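Local coordinates for leucine aminopeptidase 2 (Saccharomyces cerevisiae, PDB 2XPZ), which removes N-terminal residues from di- and tripeptides as a zinc-dependent M1-family aminopeptidase and also has low epoxide hydrolase activity in vitro, at residues W237-D242 against P286-H291; T468-N473 against D505-Q510. All blocks are in the same frame, centred on the assembly; numbering follows the deposited sequence.

Contact 1. Residues W237-D242 against P286-H291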
loop_
_atom_site.group_PDB
_atom_site.type_symbol
_atom_site.label_atom_id
_atom_site.label_comp_id
_atom_site.label_asym_id
_atom_site.label_seq_id
_atom_site.Cartn_x
_atom_site.Cartn_y
_atom_site.Cartn_z
ATOM N N TRP A 237 18.674 -2.890 -12.040
ATOM C CA TRP A 237 19.789 -2.326 -11.296
ATOM C C TRP A 237 19.290 -1.799 -9.939
ATOM O O TRP A 237 19.961 -1.913 -8.915
ATOM C CB TRP A 237 20.509 -1.245 -12.124
ATOM C CG TRP A 237 21.758 -0.737 -11.462
ATOM C CD1 TRP A 237 23.015 -1.259 -11.568
ATOM C CD2 TRP A 237 21.863 0.384 -10.575
ATOM N NE1 TRP A 237 23.896 -0.535 -10.797
ATOM C CE2 TRP A 237 23.213 0.482 -10.180
ATOM C CE3 TRP A 237 20.946 1.311 -10.071
ATOM C CZ2 TRP A 237 23.671 1.474 -9.310
ATOM C CZ3 TRP A 237 21.399 2.289 -9.207
ATOM C CH2 TRP A 237 22.750 2.366 -8.835
ATOM N N GLU A 238 18.087 -1.252 -9.933
ATOM C CA GLU A 238 17.550 -0.647 -8.735
ATOM C C GLU A 238 17.375 -1.685 -7.635
ATOM O O GLU A 238 17.792 -1.494 -6.501
ATOM C CB GLU A 238 16.211 0.000 -9.061
ATOM C CG GLU A 238 15.900 1.180 -8.188
ATOM C CD GLU A 238 16.853 2.333 -8.417
ATOM O OE1 GLU A 238 17.375 2.473 -9.543
ATOM O OE2 GLU A 238 17.074 3.102 -7.464
ATOM N N PHE A 239 16.761 -2.799 -7.988
ATOM C CA PHE A 239 16.365 -3.798 -7.018
ATOM C C PHE A 239 17.441 -4.831 -6.743
ATOM O O PHE A 239 17.479 -5.407 -5.668
ATOM C CB PHE A 239 15.119 -4.506 -7.520
ATOM C CG PHE A 239 13.958 -3.595 -7.749
ATOM C CD1 PHE A 239 13.559 -2.713 -6.770
ATOM C CD2 PHE A 239 13.239 -3.645 -8.925
ATOM C CE1 PHE A 239 12.476 -1.883 -6.964
ATOM C CE2 PHE A 239 12.157 -2.814 -9.117
ATOM C CZ PHE A 239 11.785 -1.931 -8.135
ATOM N N GLU A 240 18.323 -5.059 -7.710
ATOM C CA GLU A 240 19.179 -6.249 -7.704
ATOM C C GLU A 240 20.234 -6.314 -6.608
ATOM O O GLU A 240 20.780 -7.380 -6.339
ATOM C CB GLU A 240 19.836 -6.479 -9.081
ATOM C CG GLU A 240 20.951 -5.495 -9.448
ATOM C CD GLU A 240 21.648 -5.817 -10.772
ATOM O OE1 GLU A 240 21.001 -6.378 -11.676
ATOM O OE2 GLU A 240 22.846 -5.497 -10.916
ATOM N N ASN A 241 20.530 -5.192 -5.977
ATOM C CA ASN A 241 21.574 -5.179 -4.962
ATOM C C ASN A 241 21.039 -5.482 -3.563
ATOM O O ASN A 241 21.749 -6.041 -2.729
ATOM C CB ASN A 241 22.298 -3.830 -4.966
ATOM C CG ASN A 241 23.558 -3.831 -4.107
ATOM O OD1 ASN A 241 24.525 -4.545 -4.393
ATOM N ND2 ASN A 241 23.558 -3.009 -3.059
ATOM N N ASP A 242 19.779 -5.126 -3.324
ATOM C CA ASP A 242 19.213 -5.126 -1.979
ATOM C C ASP A 242 18.088 -6.135 -1.761
ATOM O O ASP A 242 17.832 -6.547 -0.632
ATOM C CB ASP A 242 18.695 -3.725 -1.633
ATOM C CG ASP A 242 19.805 -2.758 -1.269
ATOM O OD1 ASP A 242 20.448 -2.943 -0.217
ATOM O OD2 ASP A 242 20.018 -1.793 -2.026
ATOM N N PRO A 286 6.925 3.122 -10.414
ATOM C CA PRO A 286 8.161 3.482 -11.115
ATOM C C PRO A 286 8.949 4.587 -10.403
ATOM O O PRO A 286 10.152 4.719 -10.646
ATOM C CB PRO A 286 7.660 3.973 -12.475
ATOM C CG PRO A 286 6.321 3.374 -12.623
ATOM C CD PRO A 286 5.741 3.336 -11.254
ATOM N N THR A 287 8.288 5.361 -9.544
ATOM C CA THR A 287 8.967 6.408 -8.784
ATOM C C THR A 287 9.862 5.766 -7.737
ATOM O O THR A 287 10.493 6.450 -6.927
ATOM C CB THR A 287 7.991 7.402 -8.108
ATOM O OG1 THR A 287 7.335 6.780 -6.995
ATOM C CG2 THR A 287 6.960 7.922 -9.104
ATOM N N LEU A 288 9.958 4.490 -7.785
ATOM C CA LEU A 288 10.906 3.764 -6.951
ATOM C C LEU A 288 12.233 3.728 -7.646
ATOM O O LEU A 288 13.280 3.561 -7.031
ATOM C CB LEU A 288 10.430 2.336 -6.666
ATOM C CG LEU A 288 9.258 2.042 -5.723
ATOM C CD1 LEU A 288 9.429 0.648 -5.120
ATOM C CD2 LEU A 288 9.122 3.100 -4.621
ATOM N N ILE A 289 12.184 3.872 -8.958
ATOM C CA ILE A 289 13.407 3.870 -9.749
ATOM C C ILE A 289 14.115 5.228 -9.690
ATOM O O ILE A 289 13.724 6.158 -10.383
ATOM C CB ILE A 289 13.125 3.582 -11.234
ATOM C CG1 ILE A 289 12.306 2.298 -11.352
ATOM C CG2 ILE A 289 14.463 3.433 -11.944
ATOM C CD1 ILE A 289 12.839 1.132 -10.520
ATOM N N ALA A 290 15.134 5.362 -8.844
ATOM C CA ALA A 290 15.851 6.651 -8.648
ATOM C C ALA A 290 17.201 6.654 -9.351
ATOM O O ALA A 290 17.771 7.709 -9.632
ATOM C CB ALA A 290 16.061 6.926 -7.194
ATOM N N HIS A 291 17.718 5.547 -9.612
ATOM C CA HIS A 291 18.994 5.400 -10.308
ATOM C C HIS A 291 20.176 5.506 -9.336
ATOM O O HIS A 291 21.335 5.533 -9.748
ATOM C CB HIS A 291 19.103 6.372 -11.500
ATOM C CG HIS A 291 18.106 6.090 -12.591
ATOM N ND1 HIS A 291 17.036 6.917 -12.857
ATOM C CD2 HIS A 291 18.006 5.053 -13.452
ATOM C CE1 HIS A 291 16.324 6.405 -13.847
ATOM N NE2 HIS A 291 16.888 5.274 -14.225
HETATM O O HOH W 1 15.375 3.582 -5.718
#

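Contact 2. Residues T468-N473 against D505-Q510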
loop_
_atom_site.group_PDB
_atom_site.type_symbol
_atom_site.label_atom_id
_atom_site.label_comp_id
_atom_site.label_asym_id
_atom_site.label_seq_id
_atom_site.Cartn_x
_atom_site.Cartn_y
_atom_site.Cartn_z
ATOM N N THR A 468 15.794 10.933 18.198
ATOM C CA THR A 468 15.498 12.008 17.241
ATOM C C THR A 468 16.705 12.461 16.422
ATOM O O THR A 468 16.598 13.399 15.634
ATOM C CB THR A 468 14.843 13.260 17.918
ATOM O OG1 THR A 468 15.750 13.848 18.857
ATOM C CG2 THR A 468 13.546 12.892 18.633
ATOM N N ALA A 469 17.840 11.787 16.590
ATOM C CA ALA A 469 19.107 12.174 15.947
ATOM C C ALA A 469 18.982 12.682 14.509
ATOM O O ALA A 469 19.227 13.850 14.225
ATOM C CB ALA A 469 20.098 11.025 16.007
ATOM N N LEU A 470 18.605 11.786 13.607
ATOM C CA LEU A 470 18.486 12.099 12.195
ATOM C C LEU A 470 17.506 13.230 11.892
ATOM O O LEU A 470 17.619 13.888 10.870
ATOM C CB LEU A 470 18.082 10.848 11.420
ATOM C CG LEU A 470 18.974 9.618 11.524
ATOM C CD1 LEU A 470 18.641 8.709 10.379
ATOM C CD2 LEU A 470 20.422 9.998 11.449
ATOM N N ALA A 471 16.531 13.445 12.761
ATOM C CA ALA A 471 15.542 14.481 12.513
ATOM C C ALA A 471 16.051 15.790 13.074
ATOM O O ALA A 471 15.739 16.865 12.562
ATOM C CB ALA A 471 14.217 14.116 13.145
ATOM N N ASP A 472 16.836 15.696 14.138
ATOM C CA ASP A 472 17.433 16.884 14.717
ATOM C C ASP A 472 18.316 17.551 13.672
ATOM O O ASP A 472 18.195 18.747 13.444
ATOM C CB ASP A 472 18.193 16.553 16.005
ATOM C CG ASP A 472 17.255 16.214 17.161
ATOM O OD1 ASP A 472 16.047 16.519 17.054
ATOM O OD2 ASP A 472 17.717 15.644 18.173
ATOM N N ASN A 473 19.164 16.772 13.006
ATOM C CA ASN A 473 20.033 17.300 11.946
ATOM C C ASN A 473 19.287 18.006 10.812
ATOM O O ASN A 473 19.759 18.990 10.247
ATOM C CB ASN A 473 20.906 16.193 11.363
ATOM C CG ASN A 473 21.649 15.423 12.425
ATOM O OD1 ASN A 473 21.640 15.790 13.600
ATOM N ND2 ASN A 473 22.293 14.339 12.018
ATOM N N ASP A 505 25.375 13.139 4.366
ATOM C CA ASP A 505 24.995 11.941 5.097
ATOM C C ASP A 505 23.515 11.871 5.367
ATOM O O ASP A 505 23.082 11.100 6.213
ATOM C CB ASP A 505 25.726 11.890 6.428
ATOM C CG ASP A 505 27.013 11.141 6.338
ATOM O OD1 ASP A 505 27.070 10.198 5.526
ATOM O OD2 ASP A 505 27.962 11.501 7.067
ATOM N N PHE A 506 22.742 12.688 4.673
ATOM C CA PHE A 506 21.298 12.612 4.782
ATOM C C PHE A 506 20.839 11.482 3.862
ATOM O O PHE A 506 21.417 11.287 2.797
ATOM C CB PHE A 506 20.645 13.939 4.364
ATOM C CG PHE A 506 20.728 15.043 5.407
ATOM C CD1 PHE A 506 21.520 14.914 6.540
ATOM C CD2 PHE A 506 20.012 16.223 5.239
ATOM C CE1 PHE A 506 21.586 15.939 7.483
ATOM C CE2 PHE A 506 20.073 17.238 6.172
ATOM C CZ PHE A 506 20.860 17.093 7.294
ATOM N N ASN A 507 19.832 10.719 4.277
ATOM C CA ASN A 507 19.224 9.721 3.403
ATOM C C ASN A 507 18.026 10.349 2.686
ATOM O O ASN A 507 17.722 11.508 2.925
ATOM C CB ASN A 507 18.841 8.467 4.193
ATOM C CG ASN A 507 17.823 8.742 5.257
ATOM O OD1 ASN A 507 16.960 9.594 5.092
ATOM N ND2 ASN A 507 17.906 8.012 6.360
ATOM N N SER A 508 17.361 9.614 1.799
ATOM C CA SER A 508 16.268 10.189 1.006
ATOM C C SER A 508 15.214 10.845 1.878
ATOM O O SER A 508 14.714 11.918 1.560
ATOM C CB SER A 508 15.592 9.123 0.162
ATOM O OG SER A 508 16.543 8.203 -0.314
ATOM N N ASN A 509 14.873 10.180 2.974
ATOM C CA ASN A 509 13.842 10.662 3.883
ATOM C C ASN A 509 14.231 11.940 4.640
ATOM O O ASN A 509 13.361 12.700 5.069
ATOM C CB ASN A 509 13.443 9.554 4.865
ATOM C CG ASN A 509 12.655 8.437 4.205
ATOM O OD1 ASN A 509 12.281 8.531 3.042
ATOM N ND2 ASN A 509 12.392 7.378 4.956
ATOM N N GLN A 510 15.535 12.169 4.799
ATOM C CA GLN A 510 16.041 13.369 5.478
ATOM C C GLN A 510 15.988 14.603 4.563
ATOM O O GLN A 510 15.676 15.708 5.007
ATOM C CB GLN A 510 17.456 13.140 6.043
ATOM C CG GLN A 510 17.505 12.296 7.336
ATOM C CD GLN A 510 18.913 12.111 7.901
ATOM O OE1 GLN A 510 19.731 11.379 7.348
ATOM N NE2 GLN A 510 19.190 12.766 9.018
HETATM O O HOH W 2 21.883 12.574 9.781
#

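Contact 1. Residues W237-D242 against P286-H291
Glu238 and Ile289 mark the closest backbone approach between 237-242 and 286-291, with CA of Glu238 6.2 Å from CA of Ile289. The contact lies in the peptidase M1 domain. It sets helix 232-240 against the loop that runs from strand 282-284 to helix 299-304, the helix carrying the zinc ligand His301. A short 3-10 turn at 286-288 opens this loop.

Glu238 makes the polar part of the contact. Its CG is anti to the backbone N (chi1 -151°), and the bend at chi2 turns the carboxylate onto two successive backbone N-H groups, those of Ala290 and His291. His291 N bonds to Glu238 OE1 at 3.1 Å. It meets OE1 on the syn side, 29° out of the carboxylate plane. Weak bonds from His291 N and Ala290 N reach OE2. A water lies between Glu238 OE2 and Leu288 O, unusually close to both. Arg293 N adds another weak bond to OE2. One good bond and several weak ones limit the rotation of this buried carboxylate, and the gathered N-H groups would probably favour its charged form.

Nearer the helix backbone, the contact is apolar. Ile289 CD1 packs 3.8 Å from Glu238 CB and 4.0 Å from Phe239 CZ. The Phe239 and Ile289 side chains cross at about a right angle. Leu288 CD1 comes to the edge of the Phe239 ring, near its plane. On the outer side, Trp237 CZ3 approaches His291 O at 3.3 Å, while Arg293 makes a cation-pi contact with the indole. The His291 ring is backed on one face by Ile289 CG2, 3.8 Å above its plane.

Contact 2. Residues T468-N473 against D505-Q510
Gln510 reaches from the start of helix 508-519 to the backbone of Leu470, in the first turn of helix 469-487. Asn507 and Gln510 form a capping box at the start of helix 508-519, in the helical C-terminal part of the enzyme.

In Gln510, CG is anti to the carbonyl carbon (chi1 -76°), and the chain beyond it is extended, which carries the amide out to the Leu470 carbonyl. Its amide works at both ends. NE2 donates to Leu470 O at 2.7 Å, in the carbonyl plane and on a lone pair, and a water accepts from the same nitrogen. OE1 accepts from Asn507 N at 3.1 Å. In return, Asn507 OD1 accepts from Gln510 N at 3.0 Å, nearly along the C=O axis. The bonds at NE2 and OE1 hold the glutamine amide against turning.

With an alanine here, Leu470 O would probably lose this donor and Asn507 N its side-chain acceptor, weakening the tie between the helices.

The Leu470 and Gln510 side chains cross at about a right angle. Leu470 CB is 3.3 Å from Gln510 NE2, and its CD1 branch reaches Asn507 ND2 at 4.1 Å. Phe346 of helix 341-361 touches both Leu470 and Gln510. One turn after Leu470, Asn473 CB packs 3.9 Å from Phe506 CE1. The water on Gln510 NE2 also accepts from Asn473 ND2, 2.9 Å away.

How the contacts relate
The two contacts follow one another along the chain and do not touch. Their centres are 21 Å apart, and their nearest atoms about 7 Å. Contact 1 is buried and close to the catalytic site. Its Leu288 side chain lies about 6 Å from that of Glu302, the proton acceptor, and about 12 Å from the zinc ion. Contact 2 is nearer the surface, away from the annotated sites. A direct tie still runs between the two regions. Ser508 OG, in 505-510, is hydrogen-bonded to Ser294 O, in the same loop as 286-291. This loop is one place where the catalytic domain and the C-terminal helices meet.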